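Local coordinates for glycerol uptake operon antiterminator regulatory protein (Listeria monocytogenes str. 4b, PDB 3KTS) that probably regulates expression of the glycerol uptake operon as a transcription antiterminator that responds to glycerol 3-phosphate, at residues T31-L36 and G53-L58. Numbering follows the deposited sequence.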
loop_
_atom_site.group_PDB
_atom_site.type_symbol
_atom_site.label_atom_id
_atom_site.label_comp_id
_atom_site.label_asym_id
_atom_site.label_seq_id
_atom_site.Cartn_x
_atom_site.Cartn_y
_atom_site.Cartn_z
ATOM N N THR A 31 12.360 -6.056 1.175
ATOM C CA THR A 31 12.351 -5.305 2.439
ATOM C C THR A 31 10.968 -4.787 2.894
ATOM O O THR A 31 10.618 -4.927 4.067
ATOM C CB THR A 31 13.437 -4.176 2.467
ATOM O OG1 THR A 31 13.132 -3.224 3.497
ATOM C CG2 THR A 31 13.551 -3.458 1.111
ATOM N N TYR A 32 10.191 -4.204 1.979
ATOM C CA TYR A 32 8.833 -3.716 2.305
ATOM C C TYR A 32 7.724 -4.757 2.136
ATOM O O TYR A 32 7.682 -5.484 1.137
ATOM C CB TYR A 32 8.485 -2.473 1.489
ATOM C CG TYR A 32 8.949 -1.182 2.113
ATOM C CD1 TYR A 32 10.205 -0.656 1.826
ATOM C CD2 TYR A 32 8.124 -0.478 2.983
ATOM C CE1 TYR A 32 10.627 0.535 2.396
ATOM C CE2 TYR A 32 8.531 0.712 3.554
ATOM C CZ TYR A 32 9.783 1.209 3.260
ATOM O OH TYR A 32 10.186 2.383 3.845
ATOM N N MET A 33 6.828 -4.813 3.117
ATOM C CA MET A 33 5.678 -5.716 3.076
ATOM C C MET A 33 4.363 -4.960 3.293
ATOM O O MET A 33 4.358 -3.830 3.797
ATOM C CB MET A 33 5.823 -6.832 4.111
ATOM C CG MET A 33 5.515 -6.410 5.542
ATOM S SD MET A 33 4.784 -7.757 6.490
ATOM C CE MET A 33 6.247 -8.678 6.962
ATOM N N VAL A 34 3.255 -5.588 2.913
ATOM C CA VAL A 34 1.935 -5.004 3.118
ATOM C C VAL A 34 1.059 -5.908 3.979
ATOM O O VAL A 34 0.966 -7.112 3.737
ATOM C CB VAL A 34 1.221 -4.739 1.779
ATOM C CG1 VAL A 34 -0.248 -4.422 2.014
ATOM C CG2 VAL A 34 1.905 -3.604 1.031
ATOM N N MET A 35 0.419 -5.321 4.984
ATOM C CA MET A 35 -0.438 -6.074 5.892
ATOM C C MET A 35 -1.905 -5.707 5.700
ATOM O O MET A 35 -2.306 -4.568 5.939
ATOM C CB MET A 35 -0.021 -5.834 7.345
ATOM C CG MET A 35 0.096 -7.101 8.175
ATOM S SD MET A 35 0.702 -6.787 9.844
ATOM C CE MET A 35 2.472 -6.833 9.576
ATOM N N LEU A 36 -2.701 -6.678 5.265
ATOM C CA LEU A 36 -3.986 -6.392 4.639
ATOM C C LEU A 36 -5.113 -6.394 5.666
ATOM O O LEU A 36 -5.648 -5.343 6.017
ATOM C CB LEU A 36 -4.280 -7.409 3.533
ATOM C CG LEU A 36 -3.808 -7.036 2.127
ATOM C CD1 LEU A 36 -3.710 -8.273 1.247
ATOM C CD2 LEU A 36 -4.735 -6.003 1.503
ATOM N N GLY A 53 12.300 -8.612 12.085
ATOM C CA GLY A 53 12.871 -9.412 11.002
ATOM C C GLY A 53 13.384 -8.583 9.837
ATOM O O GLY A 53 13.515 -9.089 8.719
ATOM N N GLY A 54 13.663 -7.307 10.099
ATOM C CA GLY A 54 14.198 -6.382 9.098
ATOM C C GLY A 54 13.232 -5.980 7.995
ATOM O O GLY A 54 13.655 -5.469 6.955
ATOM N N LYS A 55 11.938 -6.209 8.225
ATOM C CA LYS A 55 10.906 -5.905 7.239
ATOM C C LYS A 55 10.163 -4.637 7.615
ATOM O O LYS A 55 9.707 -4.488 8.750
ATOM C CB LYS A 55 9.913 -7.069 7.084
ATOM C CG LYS A 55 10.528 -8.402 6.664
ATOM C CD LYS A 55 11.339 -8.249 5.396
ATOM C CE LYS A 55 12.254 -9.426 5.169
ATOM N NZ LYS A 55 11.501 -10.578 4.615
ATOM N N LYS A 56 10.046 -3.726 6.655
ATOM C CA LYS A 56 9.291 -2.495 6.852
ATOM C C LYS A 56 7.815 -2.687 6.466
ATOM O O LYS A 56 7.508 -3.284 5.436
ATOM C CB LYS A 56 9.943 -1.348 6.084
ATOM C CG LYS A 56 11.210 -0.809 6.744
ATOM C CD LYS A 56 11.980 0.122 5.819
ATOM C CE LYS A 56 12.949 1.008 6.585
ATOM N NZ LYS A 56 12.288 2.243 7.097
ATOM N N VAL A 57 6.912 -2.190 7.309
ATOM C CA VAL A 57 5.482 -2.501 7.181
ATOM C C VAL A 57 4.623 -1.352 6.634
ATOM O O VAL A 57 4.658 -0.224 7.142
ATOM C CB VAL A 57 4.885 -3.020 8.520
ATOM C CG1 VAL A 57 3.401 -3.356 8.377
ATOM C CG2 VAL A 57 5.632 -4.240 8.984
ATOM N N LEU A 58 3.868 -1.661 5.582
ATOM C CA LEU A 58 2.800 -0.799 5.096
ATOM C C LEU A 58 1.475 -1.389 5.578
ATOM O O LEU A 58 1.096 -2.495 5.180
ATOM C CB LEU A 58 2.850 -0.693 3.568
ATOM C CG LEU A 58 4.205 -0.247 2.993
ATOM C CD1 LEU A 58 4.336 -0.550 1.500
ATOM C CD2 LEU A 58 4.481 1.231 3.283
#
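Lys56 bridges Thr31 and Met33: its N donates to Thr31 O and its O accepts from Met33 N, the first two of four backbone hydrogen bonds that join 31-36 to 53-58. These are segments of parallel strands 32-39 and 56-60, which helix 43-52 connects in a beta-alpha-beta unit. The Lys56 N to Thr31 O bond, 2.9 Å long, is somewhat bent (150° at the hydrogen), its donor tilted out of the carbonyl plane. Met33 N to Lys56 O, Leu58 N to Met33 O and Met35 N to Leu58 O are straighter at the hydrogen (at least 164°), with donors nearly in line with the C=O bonds. Three of the carbonyls also take a CA-H...O contact, such as Tyr32 CA to Lys56 O at 3.4 Å. Among groups pointing away from this pairing, Tyr32 O accepts from Gln10 NE2 and Val57 N donates to Asp84 OD2, while Val34 has backbone hydrogen bonds with Pro14 and Ala16 of strand 12-16. Lys55 NZ donates to Leu28 O.

On the face of Tyr32, Val34 and Leu58, Lys56 CB sits over the phenol ring, 3.7 Å from its centroid, in a CH-pi contact, while Lys56 CD reaches Tyr32 OH at 3.5 Å. Leu58 CD1 meets Val34 CG2 at 3.9 Å. On the face of Met33 and Val57, Met33 CG lies beside Val57 CG2. The Met35 chain, extended at chi2, bends at chi3 (-86°), which places CE 3.8 Å from Val57 CG1. In this TIM-barrel clan member, backbone groups facing each other between the strands are mutually satisfied, so buried Met33, Val34, Val57 and Leu58 can meet through carbon, while Lys56 turns its aliphatic part to Tyr32.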